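Long-range contacts in probable transcriptional regulator, ArsR family protein (Rhodococcus sp. RHA1, PDB 3F6O), which probably binds DNA as a dimeric transcription factor of the ArsR family, built on a winged helix-turn-helix fold: residues Asn9-Ala14 / Ser58-Thr63; Asp17-Ala22 / Pro46-His51; Pro31-Glu36 / Val69-Ile74. One frame throughout, in Å; residues are numbered along the deposited sequence.

Contact 1. Residues Asn9-Ala14 / Ser58-Thr63; sequences NGIFQA and SGWIRT
Trp60, Ile11 and Ser58 join the amino-terminal helix 5-15 to the turn that leads from helix 45-57 into the first wing strand, 61-66, of the winged helix-turn-helix fold. The indole of Trp60 presents its pyrrole edge to the helix, where NE1 donates to the backbone O of Ile11 at 3.1 Å, with the carbonyl oxygen close to the ring plane and an N-H...O angle of 160°. A tryptophan suits this place because it is a large apolar plate that still carries one N-H for a buried carbonyl. Ile11 CG2, anti to its own backbone N (the chi1 to CG1 is -78°), is directed at the six-membered ring and meets Trp60 CZ2 at 3.7 Å, while its CG1 branch packs on the backbone O of Ser58. Phe79 lies edge-to-face with the same indole. Helix 45-57 ends in a Schellman motif, with Gly59 at positive phi, where a side chain would press on the preceding carbonyl. Ser58 CB sits 3.5 Å from Gly10 O; its short hydroxyl, near Ala14 CB, is hydrogen-bonded to Phe54 O in the last turn of helix 45-57, which suits a serine here. Ala14 CB fits obliquely against the indole, 3.5 Å from Trp60 CD1.

Contact 2. Residues Asp17-Ala22 / Pro46-His51; sequences DPTRRA and PSFMKH
His51 is held by three residues from the start of helix 18-28, each meeting a different part of its imidazole. Over one face lie Asp17 and Thr19: the carboxylate is tilted 25° from the ring and brings OD2 to 3.3 Å from His51 CE1, toward the rim, while Thr19 CB makes a CH-pi contact 4.3 Å from the ring centroid. At the ring edge, Arg20 NH1 reaches His51 ND1 at 3.1 Å in a weak, bent hydrogen bond, the guanidinium and imidazole planes standing 51° apart. With an arginine as donor, the bond is consistent with an unprotonated ND1, though the nearby carboxylate would probably pull the other way. Thr19 CG2, anti to its backbone N, touches both the edge of Phe48 at CE1, 4.0 Å away, and His51 CD2; a short side chain lets both rings come close.

The second shell fixes these groups. Asp17 is the N-cap of helix 18-28, its OD2 accepting from Arg20 N at 3.0 Å through the anti lone pair, which helps hold the carboxylate over the imidazole face. Asp17 CB lies over the centre of the guanidinium of Arg20, whose NE and NH2 are hydrogen-bonded to Ala14 O and Gln13 O at the end of helix 5-15; Phe54 adds a cation-pi contact. Arginine suits the spot because its several N-H groups can tie two helices to a third. The axes of the pieces 18-22 and 46-51 come within 10.4 Å at a crossing angle of -69°, as helix 18-28 packs against helix 45-57, the presumed recognition helix, in the helical core of the winged helix-turn-helix domain.

Contact 3. Residues Pro31-Glu36 / Val69-Ile74; sequences PATVSE and VRTCAI
Val34 CG2 (chi1 to CG1 166°) and Cys72 SG (chi1 -53°) each lie anti to their own carbonyl carbon and meet at 3.7 Å. The same methyl rests on the aliphatic part of Arg70, CG2 lying 3.8 Å from Arg70 CG; the two side chains lie side by side and point the same way. Alanine and cysteine suit the buried face that carries Ala32 and Cys72; the guanidinium of Arg70 leads away, its NH1 hydrogen-bonded to Thr63 OG1. The backbones pair as antiparallel strands: Ala32 N donates to Cys72 O at 3.1 Å, and Cys72 N returns a bond to Ala32 O at 2.7 Å. Beyond them Val34 N donates to Arg70 O nearly along the C=O axis, carrying the pairing into the first turn of helix 34-38. Thr33 OG1 caps Glu36 N at 3.2 Å, Glu36 OE1 weakly accepts from Thr33 N to complete a capping box, and Thr33 CG2 packs on Val69 CG1 at 3.9 Å. An alanine at Thr33 would probably leave Glu36 N without its cap and open a gap beside Val69. Strand 69-74 pairs on its other side with strand 61-66, while helices 18-28 and 45-57 pack against Ala32 and Val34 respectively.

Overall arrangement
The contacts run from near the centre of the folded chain out to the wing. Contact 1, centred about 4 Å from the chain centre, and contact 2 are buried, and both touch the second subunit; contact 3, about 14 Å out, is only partly buried. Arg20 of contact 2 ties back to the helix used by contact 1, and both use helix 45-57 or the turn after it. Contacts 1 and 3 share the sheet through strands 61-66 and 69-74. Val34 packs on Met49 and Phe48, linking contact 3 to contact 2. Chemistry follows place: apolar packing round one indole-to-carbonyl bond in the first, charged groups and a threonine round an imidazole in the second, backbone pairing in the third.

Contact 1. Residues Asn9-Ala14 / Ser58-Thr63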
ATOM      1  N   ASN A   9      -7.101  -4.228  -1.020  1.00 20.09           N
ATOM      2  CA  ASN A   9      -7.492  -2.969  -0.408  1.00 18.27           C
ATOM      3  C   ASN A   9      -7.052  -2.839   1.039  1.00 18.27           C
ATOM      4  O   ASN A   9      -6.388  -1.857   1.411  1.00 16.10           O
ATOM      5  CB  ASN A   9      -9.012  -2.799  -0.478  1.00 19.82           C
ATOM      6  CG  ASN A   9      -9.538  -2.758  -1.905  1.00 20.81           C
ATOM      7  OD1 ASN A   9      -8.799  -2.470  -2.867  1.00 19.06           O
ATOM      8  ND2 ASN A   9     -10.827  -3.043  -2.052  1.00 20.49           N
ATOM      9  N   GLY A  10      -7.399  -3.835   1.856  1.00 16.54           N
ATOM     10  CA  GLY A  10      -7.078  -3.770   3.277  1.00 17.79           C
ATOM     11  C   GLY A  10      -5.589  -3.938   3.565  1.00 17.27           C
ATOM     12  O   GLY A  10      -5.070  -3.376   4.517  1.00 17.46           O
ATOM     13  N   ILE A  11      -4.920  -4.757   2.766  1.00 17.19           N
ATOM     14  CA  ILE A  11      -3.468  -4.963   2.897  1.00 17.19           C
ATOM     15  C   ILE A  11      -2.731  -3.633   2.699  1.00 15.71           C
ATOM     16  O   ILE A  11      -1.883  -3.253   3.496  1.00 16.18           O
ATOM     17  CB  ILE A  11      -2.994  -6.071   1.921  1.00 17.42           C
ATOM     18  CG1 ILE A  11      -3.352  -7.460   2.497  1.00 18.27           C
ATOM     19  CG2 ILE A  11      -1.478  -5.979   1.617  1.00 18.67           C
ATOM     20  CD1 ILE A  11      -3.163  -8.559   1.478  1.00 21.61           C
ATOM     21  N   PHE A  12      -3.069  -2.919   1.636  1.00 14.85           N
ATOM     22  CA  PHE A  12      -2.439  -1.634   1.403  1.00 15.10           C
ATOM     23  C   PHE A  12      -2.904  -0.553   2.394  1.00 15.29           C
ATOM     24  O   PHE A  12      -2.092   0.237   2.844  1.00 14.82           O
ATOM     25  CB  PHE A  12      -2.656  -1.188  -0.035  1.00 14.80           C
ATOM     26  CG  PHE A  12      -1.819  -1.916  -1.022  1.00 14.65           C
ATOM     27  CD1 PHE A  12      -0.429  -1.882  -0.935  1.00 15.52           C
ATOM     28  CD2 PHE A  12      -2.411  -2.571  -2.085  1.00 14.93           C
ATOM     29  CE1 PHE A  12       0.338  -2.550  -1.885  1.00 16.68           C
ATOM     30  CE2 PHE A  12      -1.640  -3.231  -3.054  1.00 17.42           C
ATOM     31  CZ  PHE A  12      -0.265  -3.216  -2.945  1.00 15.82           C
ATOM     32  N   GLN A  13      -4.186  -0.541   2.778  1.00 14.90           N
ATOM     33  CA  GLN A  13      -4.641   0.425   3.791  1.00 15.57           C
ATOM     34  C   GLN A  13      -3.880   0.288   5.115  1.00 15.21           C
ATOM     35  O   GLN A  13      -3.607   1.287   5.807  1.00 15.68           O
ATOM     36  CB  GLN A  13      -6.156   0.272   4.030  1.00 15.86           C
ATOM     37  CG  GLN A  13      -6.738   1.332   4.955  1.00 20.29           C
ATOM     38  CD  GLN A  13      -6.703   2.717   4.368  1.00 22.65           C
ATOM     39  OE1 GLN A  13      -7.411   3.008   3.414  1.00 25.45           O
ATOM     40  NE2 GLN A  13      -5.877   3.597   4.946  1.00 24.88           N
ATOM     41  N   ALA A  14      -3.538  -0.950   5.463  1.00 14.64           N
ATOM     42  CA  ALA A  14      -2.804  -1.218   6.685  1.00 13.75           C
ATOM     43  C   ALA A  14      -1.449  -0.523   6.648  1.00 13.84           C
ATOM     44  O   ALA A  14      -1.022   0.049   7.647  1.00 12.72           O
ATOM     45  CB  ALA A  14      -2.655  -2.713   6.923  1.00 12.27           C
ATOM     46  N   SER A  58      -6.487  -7.324   8.596  1.00 20.38           N
ATOM     47  CA  SER A  58      -5.955  -7.310   7.244  1.00 19.34           C
ATOM     48  C   SER A  58      -4.939  -8.442   6.944  1.00 19.21           C
ATOM     49  O   SER A  58      -4.451  -8.562   5.805  1.00 19.59           O
ATOM     50  CB  SER A  58      -5.372  -5.923   6.933  1.00 20.00           C
ATOM     51  OG  SER A  58      -4.339  -5.594   7.849  1.00 19.02           O
ATOM     52  N   GLY A  59      -4.631  -9.279   7.932  1.00 17.70           N
ATOM     53  CA  GLY A  59      -3.770 -10.464   7.718  1.00 16.75           C
ATOM     54  C   GLY A  59      -2.270 -10.260   7.927  1.00 16.17           C
ATOM     55  O   GLY A  59      -1.491 -11.181   7.715  1.00 16.64           O
ATOM     56  N   TRP A  60      -1.857  -9.046   8.321  1.00 16.02           N
ATOM     57  CA  TRP A  60      -0.416  -8.726   8.502  1.00 15.69           C
ATOM     58  C   TRP A  60       0.191  -9.368   9.757  1.00 16.14           C
ATOM     59  O   TRP A  60       1.388  -9.643   9.789  1.00 16.70           O
ATOM     60  CB  TRP A  60      -0.196  -7.190   8.562  1.00 15.63           C
ATOM     61  CG  TRP A  60      -0.165  -6.550   7.213  1.00 15.44           C
ATOM     62  CD1 TRP A  60      -1.160  -5.844   6.619  1.00 18.02           C
ATOM     63  CD2 TRP A  60       0.911  -6.608   6.267  1.00 17.50           C
ATOM     64  NE1 TRP A  60      -0.756  -5.422   5.354  1.00 17.41           N
ATOM     65  CE2 TRP A  60       0.508  -5.895   5.122  1.00 16.81           C
ATOM     66  CE3 TRP A  60       2.193  -7.186   6.289  1.00 16.78           C
ATOM     67  CZ2 TRP A  60       1.342  -5.729   4.005  1.00 18.26           C
ATOM     68  CZ3 TRP A  60       3.015  -7.011   5.178  1.00 18.41           C
ATOM     69  CH2 TRP A  60       2.576  -6.318   4.053  1.00 17.01           C
ATOM     70  N   ILE A  61      -0.615  -9.558  10.804  1.00 15.88           N
ATOM     71  CA  ILE A  61      -0.135 -10.174  12.047  1.00 15.81           C
ATOM     72  C   ILE A  61      -1.151 -11.195  12.566  1.00 17.16           C
ATOM     73  O   ILE A  61      -2.314 -11.176  12.157  1.00 16.00           O
ATOM     74  CB  ILE A  61       0.202  -9.145  13.201  1.00 15.13           C
ATOM     75  CG1 ILE A  61      -1.097  -8.579  13.817  1.00 15.36           C
ATOM     76  CG2 ILE A  61       1.184  -8.051  12.701  1.00 14.41           C
ATOM     77  CD1 ILE A  61      -0.931  -7.565  14.978  1.00 15.54           C
ATOM     78  N   ARG A  62      -0.688 -12.061  13.474  1.00 17.20           N
ATOM     79  CA  ARG A  62      -1.559 -12.884  14.293  1.00 20.19           C
ATOM     80  C   ARG A  62      -1.285 -12.553  15.735  1.00 20.31           C
ATOM     81  O   ARG A  62      -0.133 -12.328  16.123  1.00 19.30           O
ATOM     82  CB  ARG A  62      -1.210 -14.359  14.143  1.00 21.53           C
ATOM     83  CG  ARG A  62      -1.576 -15.000  12.846  1.00 27.74           C
ATOM     84  CD  ARG A  62      -1.570 -16.501  13.077  1.00 32.35           C
ATOM     85  NE  ARG A  62      -1.474 -17.241  11.831  1.00 38.70           N
ATOM     86  CZ  ARG A  62      -1.936 -18.477  11.659  1.00 42.27           C
ATOM     87  NH1 ARG A  62      -1.802 -19.062  10.469  1.00 44.36           N
ATOM     88  NH2 ARG A  62      -2.541 -19.118  12.665  1.00 41.69           N
ATOM     89  N   THR A  63      -2.345 -12.539  16.539  1.00 20.50           N
ATOM     90  CA  THR A  63      -2.203 -12.299  17.957  1.00 21.44           C
ATOM     91  C   THR A  63      -2.928 -13.377  18.735  1.00 23.06           C
ATOM     92  O   THR A  63      -3.845 -14.036  18.213  1.00 22.52           O
ATOM     93  CB  THR A  63      -2.705 -10.923  18.410  1.00 21.75           C
ATOM     94  OG1 THR A  63      -4.136 -10.889  18.406  1.00 23.11           O
ATOM     95  CG2 THR A  63      -2.145  -9.788  17.513  1.00 20.52           C
TER

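Contact 2. Residues Asp17-Ala22 / Pro46-His51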
ATOM      1  N   ASP A  17      -0.484   3.724   7.368  1.00 19.77           N
ATOM      2  CA  ASP A  17      -0.254   4.338   8.687  1.00 20.20           C
ATOM      3  C   ASP A  17       1.171   4.090   9.186  1.00 20.25           C
ATOM      4  O   ASP A  17       1.663   2.944   9.167  1.00 19.33           O
ATOM      5  CB  ASP A  17      -1.278   3.804   9.695  1.00 20.26           C
ATOM      6  CG  ASP A  17      -1.143   4.434  11.060  1.00 22.35           C
ATOM      7  OD1 ASP A  17      -1.706   5.522  11.266  1.00 23.26           O
ATOM      8  OD2 ASP A  17      -0.473   3.849  11.945  1.00 22.67           O
ATOM      9  N   PRO A  18       1.838   5.160   9.648  1.00 20.64           N
ATOM     10  CA  PRO A  18       3.218   5.019  10.088  1.00 21.23           C
ATOM     11  C   PRO A  18       3.400   4.195  11.378  1.00 20.59           C
ATOM     12  O   PRO A  18       4.452   3.542  11.549  1.00 21.12           O
ATOM     13  CB  PRO A  18       3.669   6.490  10.317  1.00 21.91           C
ATOM     14  CG  PRO A  18       2.405   7.226  10.633  1.00 22.71           C
ATOM     15  CD  PRO A  18       1.341   6.557   9.782  1.00 20.22           C
ATOM     16  N   THR A  19       2.422   4.244  12.280  1.00 19.92           N
ATOM     17  CA  THR A  19       2.455   3.409  13.482  1.00 18.96           C
ATOM     18  C   THR A  19       2.432   1.924  13.105  1.00 18.72           C
ATOM     19  O   THR A  19       3.217   1.105  13.632  1.00 17.16           O
ATOM     20  CB  THR A  19       1.278   3.695  14.437  1.00 19.61           C
ATOM     21  OG1 THR A  19       1.300   5.073  14.823  1.00 20.47           O
ATOM     22  CG2 THR A  19       1.413   2.823  15.711  1.00 16.45           C
ATOM     23  N   ARG A  20       1.509   1.581  12.210  1.00 17.50           N
ATOM     24  CA  ARG A  20       1.389   0.205  11.750  1.00 16.80           C
ATOM     25  C   ARG A  20       2.647  -0.253  11.027  1.00 16.65           C
ATOM     26  O   ARG A  20       3.103  -1.367  11.250  1.00 15.38           O
ATOM     27  CB  ARG A  20       0.138   0.023  10.890  1.00 16.09           C
ATOM     28  CG  ARG A  20      -1.140   0.215  11.708  1.00 17.40           C
ATOM     29  CD  ARG A  20      -2.351  -0.289  10.943  1.00 16.83           C
ATOM     30  NE  ARG A  20      -2.764   0.510   9.769  1.00 18.59           N
ATOM     31  CZ  ARG A  20      -3.751   1.413   9.744  1.00 23.12           C
ATOM     32  NH1 ARG A  20      -4.364   1.780  10.876  1.00 22.94           N
ATOM     33  NH2 ARG A  20      -4.119   1.985   8.585  1.00 18.16           N
ATOM     34  N   ARG A  21       3.214   0.597  10.159  1.00 16.29           N
ATOM     35  CA  ARG A  21       4.481   0.227   9.491  1.00 17.22           C
ATOM     36  C   ARG A  21       5.595   0.008  10.519  1.00 16.65           C
ATOM     37  O   ARG A  21       6.381  -0.938  10.377  1.00 16.80           O
ATOM     38  CB  ARG A  21       4.913   1.252   8.428  1.00 16.46           C
ATOM     39  CG  ARG A  21       4.019   1.278   7.167  1.00 17.75           C
ATOM     40  CD  ARG A  21       4.672   2.071   6.013  1.00 18.81           C
ATOM     41  NE  ARG A  21       5.196   3.366   6.472  1.00 19.11           N
ATOM     42  CZ  ARG A  21       4.473   4.473   6.537  1.00 21.84           C
ATOM     43  NH1 ARG A  21       3.205   4.451   6.136  1.00 23.32           N
ATOM     44  NH2 ARG A  21       5.013   5.617   6.968  1.00 22.81           N
ATOM     45  N   ALA A  22       5.637   0.845  11.565  1.00 16.26           N
ATOM     46  CA  ALA A  22       6.645   0.705  12.639  1.00 16.61           C
ATOM     47  C   ALA A  22       6.507  -0.593  13.439  1.00 17.07           C
ATOM     48  O   ALA A  22       7.500  -1.263  13.827  1.00 17.53           O
ATOM     49  CB  ALA A  22       6.583   1.904  13.582  1.00 17.13           C
ATOM     50  N   PRO A  46      -6.236   2.233  23.887  1.00 24.74           N
ATOM     51  CA  PRO A  46      -7.357   2.007  22.948  1.00 23.95           C
ATOM     52  C   PRO A  46      -7.032   2.414  21.509  1.00 22.88           C
ATOM     53  O   PRO A  46      -7.365   1.675  20.561  1.00 23.36           O
ATOM     54  CB  PRO A  46      -8.463   2.917  23.505  1.00 23.34           C
ATOM     55  CG  PRO A  46      -8.190   2.934  24.990  1.00 25.64           C
ATOM     56  CD  PRO A  46      -6.672   3.049  25.043  1.00 24.28           C
ATOM     57  N   SER A  47      -6.386   3.560  21.344  1.00 21.98           N
ATOM     58  CA  SER A  47      -5.977   4.017  20.015  1.00 21.51           C
ATOM     59  C   SER A  47      -4.938   3.078  19.396  1.00 20.15           C
ATOM     60  O   SER A  47      -4.982   2.801  18.197  1.00 19.18           O
ATOM     61  CB  SER A  47      -5.429   5.439  20.050  1.00 22.50           C
ATOM     62  OG  SER A  47      -6.427   6.327  20.543  1.00 26.02           O
ATOM     63  N   PHE A  48      -4.032   2.578  20.228  1.00 18.70           N
ATOM     64  CA  PHE A  48      -3.031   1.616  19.748  1.00 17.97           C
ATOM     65  C   PHE A  48      -3.668   0.289  19.359  1.00 17.45           C
ATOM     66  O   PHE A  48      -3.312  -0.298  18.338  1.00 16.22           O
ATOM     67  CB  PHE A  48      -1.916   1.390  20.760  1.00 17.26           C
ATOM     68  CG  PHE A  48      -0.773   0.535  20.214  1.00 17.06           C
ATOM     69  CD1 PHE A  48       0.089   1.030  19.228  1.00 15.67           C
ATOM     70  CD2 PHE A  48      -0.585  -0.757  20.677  1.00 17.18           C
ATOM     71  CE1 PHE A  48       1.164   0.226  18.713  1.00 16.07           C
ATOM     72  CE2 PHE A  48       0.468  -1.564  20.177  1.00 16.44           C
ATOM     73  CZ  PHE A  48       1.344  -1.054  19.202  1.00 16.49           C
ATOM     74  N   MET A  49      -4.620  -0.161  20.167  1.00 17.19           N
ATOM     75  CA  MET A  49      -5.368  -1.376  19.872  1.00 17.41           C
ATOM     76  C   MET A  49      -6.097  -1.332  18.527  1.00 16.60           C
ATOM     77  O   MET A  49      -6.250  -2.350  17.877  1.00 16.57           O
ATOM     78  CB  MET A  49      -6.306  -1.743  21.032  1.00 17.58           C
ATOM     79  CG  MET A  49      -5.588  -2.278  22.307  1.00 21.02           C
ATOM     80  SD  MET A  49      -4.388  -3.601  22.023  1.00 24.41           S
ATOM     81  CE  MET A  49      -5.374  -4.797  21.147  1.00 23.93           C
ATOM     82  N   LYS A  50      -6.532  -0.150  18.109  1.00 17.17           N
ATOM     83  CA  LYS A  50      -7.126   0.017  16.771  1.00 17.69           C
ATOM     84  C   LYS A  50      -6.134  -0.368  15.670  1.00 17.05           C
ATOM     85  O   LYS A  50      -6.494  -1.029  14.698  1.00 15.63           O
ATOM     86  CB  LYS A  50      -7.610   1.456  16.581  1.00 18.01           C
ATOM     87  CG  LYS A  50      -9.061   1.630  16.930  1.00 24.07           C
ATOM     88  CD  LYS A  50      -9.314   2.927  17.652  1.00 31.99           C
ATOM     89  CE  LYS A  50      -9.421   4.111  16.743  1.00 34.73           C
ATOM     90  NZ  LYS A  50     -10.068   5.211  17.545  1.00 36.86           N
ATOM     91  N   HIS A  51      -4.879   0.004  15.855  1.00 16.03           N
ATOM     92  CA  HIS A  51      -3.828  -0.391  14.899  1.00 16.79           C
ATOM     93  C   HIS A  51      -3.523  -1.890  14.927  1.00 16.37           C
ATOM     94  O   HIS A  51      -3.418  -2.538  13.889  1.00 15.55           O
ATOM     95  CB  HIS A  51      -2.559   0.426  15.133  1.00 16.64           C
ATOM     96  CG  HIS A  51      -2.741   1.881  14.862  1.00 18.54           C
ATOM     97  ND1 HIS A  51      -3.205   2.345  13.654  1.00 18.83           N
ATOM     98  CD2 HIS A  51      -2.545   2.974  15.637  1.00 20.05           C
ATOM     99  CE1 HIS A  51      -3.279   3.667  13.690  1.00 20.94           C
ATOM    100  NE2 HIS A  51      -2.880   4.073  14.883  1.00 22.99           N
TER

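Contact 3. Residues Pro31-Glu36 / Val69-Ile74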
ATOM      1  N   PRO A  31       8.679 -12.045  17.435  1.00 21.13           N
ATOM      2  CA  PRO A  31       7.393 -11.761  18.111  1.00 20.61           C
ATOM      3  C   PRO A  31       7.542 -10.848  19.337  1.00 20.85           C
ATOM      4  O   PRO A  31       8.672 -10.630  19.829  1.00 19.57           O
ATOM      5  CB  PRO A  31       6.904 -13.158  18.523  1.00 20.16           C
ATOM      6  CG  PRO A  31       8.247 -13.953  18.726  1.00 20.65           C
ATOM      7  CD  PRO A  31       9.090 -13.461  17.589  1.00 21.02           C
ATOM      8  N   ALA A  32       6.405 -10.358  19.836  1.00 20.58           N
ATOM      9  CA  ALA A  32       6.373  -9.386  20.924  1.00 21.26           C
ATOM     10  C   ALA A  32       4.967  -9.317  21.502  1.00 21.30           C
ATOM     11  O   ALA A  32       3.994  -9.706  20.844  1.00 22.39           O
ATOM     12  CB  ALA A  32       6.813  -7.991  20.397  1.00 19.98           C
ATOM     13  N   THR A  33       4.849  -8.831  22.732  1.00 20.86           N
ATOM     14  CA  THR A  33       3.551  -8.564  23.332  1.00 20.20           C
ATOM     15  C   THR A  33       3.063  -7.168  22.911  1.00 20.37           C
ATOM     16  O   THR A  33       3.859  -6.325  22.513  1.00 19.97           O
ATOM     17  CB  THR A  33       3.602  -8.596  24.872  1.00 20.89           C
ATOM     18  OG1 THR A  33       4.418  -7.517  25.347  1.00 20.80           O
ATOM     19  CG2 THR A  33       4.152  -9.929  25.370  1.00 22.51           C
ATOM     20  N   VAL A  34       1.759  -6.942  22.982  1.00 20.31           N
ATOM     21  CA  VAL A  34       1.199  -5.608  22.737  1.00 21.98           C
ATOM     22  C   VAL A  34       1.858  -4.525  23.616  1.00 22.67           C
ATOM     23  O   VAL A  34       2.167  -3.436  23.132  1.00 23.25           O
ATOM     24  CB  VAL A  34      -0.349  -5.620  22.916  1.00 22.32           C
ATOM     25  CG1 VAL A  34      -0.919  -4.185  23.019  1.00 24.60           C
ATOM     26  CG2 VAL A  34      -1.014  -6.411  21.781  1.00 22.74           C
ATOM     27  N   SER A  35       2.097  -4.825  24.902  1.00 23.19           N
ATOM     28  CA  SER A  35       2.617  -3.796  25.818  1.00 24.43           C
ATOM     29  C   SER A  35       4.018  -3.379  25.393  1.00 24.08           C
ATOM     30  O   SER A  35       4.393  -2.216  25.453  1.00 23.98           O
ATOM     31  CB  SER A  35       2.581  -4.279  27.262  1.00 25.68           C
ATOM     32  OG  SER A  35       3.776  -4.979  27.546  1.00 28.57           O
ATOM     33  N   GLU A  36       4.779  -4.339  24.899  1.00 23.39           N
ATOM     34  CA  GLU A  36       6.088  -4.093  24.347  1.00 22.51           C
ATOM     35  C   GLU A  36       6.002  -3.226  23.076  1.00 21.64           C
ATOM     36  O   GLU A  36       6.723  -2.216  22.943  1.00 20.44           O
ATOM     37  CB  GLU A  36       6.666  -5.466  24.057  1.00 23.19           C
ATOM     38  CG  GLU A  36       8.055  -5.525  23.760  1.00 27.45           C
ATOM     39  CD  GLU A  36       8.537  -6.966  23.556  1.00 30.63           C
ATOM     40  OE1 GLU A  36       7.865  -7.995  23.981  1.00 30.43           O
ATOM     41  OE2 GLU A  36       9.628  -7.036  22.966  1.00 34.26           O
ATOM     42  N   VAL A  69      -2.152 -10.795  28.772  1.00 34.77           N
ATOM     43  CA  VAL A  69      -1.001 -10.750  27.863  1.00 31.59           C
ATOM     44  C   VAL A  69      -1.442 -11.147  26.467  1.00 29.32           C
ATOM     45  O   VAL A  69      -2.046 -12.197  26.300  1.00 29.33           O
ATOM     46  CB  VAL A  69       0.082 -11.723  28.309  1.00 31.82           C
ATOM     47  CG1 VAL A  69       1.316 -11.643  27.371  1.00 31.16           C
ATOM     48  CG2 VAL A  69       0.480 -11.452  29.762  1.00 32.61           C
ATOM     49  N   ARG A  70      -1.112 -10.318  25.475  1.00 26.48           N
ATOM     50  CA  ARG A  70      -1.444 -10.596  24.076  1.00 24.46           C
ATOM     51  C   ARG A  70      -0.155 -10.678  23.256  1.00 22.70           C
ATOM     52  O   ARG A  70       0.534  -9.672  23.086  1.00 22.63           O
ATOM     53  CB  ARG A  70      -2.405  -9.518  23.497  1.00 24.34           C
ATOM     54  CG  ARG A  70      -2.794  -9.770  22.034  1.00 25.05           C
ATOM     55  CD  ARG A  70      -3.928  -8.880  21.522  1.00 25.11           C
ATOM     56  NE  ARG A  70      -5.185  -9.132  22.226  1.00 27.37           N
ATOM     57  CZ  ARG A  70      -6.079 -10.071  21.911  1.00 30.79           C
ATOM     58  NH1 ARG A  70      -5.902 -10.883  20.868  1.00 30.90           N
ATOM     59  NH2 ARG A  70      -7.183 -10.193  22.650  1.00 33.81           N
ATOM     60  N   THR A  71       0.182 -11.870  22.757  1.00 20.70           N
ATOM     61  CA  THR A  71       1.377 -12.036  21.940  1.00 19.88           C
ATOM     62  C   THR A  71       1.052 -11.776  20.488  1.00 19.37           C
ATOM     63  O   THR A  71      -0.063 -12.072  20.043  1.00 19.68           O
ATOM     64  CB  THR A  71       2.018 -13.444  22.130  1.00 20.39           C
ATOM     65  OG1 THR A  71       1.044 -14.444  21.835  1.00 24.68           O
ATOM     66  CG2 THR A  71       2.444 -13.620  23.601  1.00 18.73           C
ATOM     67  N   CYS A  72       2.010 -11.206  19.764  1.00 18.42           N
ATOM     68  CA  CYS A  72       1.841 -10.841  18.355  1.00 18.02           C
ATOM     69  C   CYS A  72       2.974 -11.408  17.525  1.00 17.71           C
ATOM     70  O   CYS A  72       4.163 -11.432  17.954  1.00 16.90           O
ATOM     71  CB  CYS A  72       1.825  -9.313  18.173  1.00 18.23           C
ATOM     72  SG  CYS A  72       0.624  -8.448  19.210  1.00 20.47           S
ATOM     73  N   ALA A  73       2.633 -11.851  16.323  1.00 17.19           N
ATOM     74  CA  ALA A  73       3.659 -12.266  15.377  1.00 16.94           C
ATOM     75  C   ALA A  73       3.277 -11.858  13.959  1.00 17.40           C
ATOM     76  O   ALA A  73       2.100 -11.865  13.595  1.00 17.50           O
ATOM     77  CB  ALA A  73       3.867 -13.781  15.433  1.00 16.46           C
ATOM     78  N   ILE A  74       4.289 -11.567  13.157  1.00 17.66           N
ATOM     79  CA  ILE A  74       4.084 -11.143  11.788  1.00 18.44           C
ATOM     80  C   ILE A  74       3.665 -12.330  10.927  1.00 19.41           C
ATOM     81  O   ILE A  74       4.012 -13.496  11.225  1.00 19.03           O
ATOM     82  CB  ILE A  74       5.347 -10.392  11.229  1.00 19.17           C
ATOM     83  CG1 ILE A  74       4.950  -9.444  10.095  1.00 19.62           C
ATOM     84  CG2 ILE A  74       6.494 -11.379  10.895  1.00 20.74           C
ATOM     85  CD1 ILE A  74       6.084  -8.541   9.621  1.00 18.51           C
TER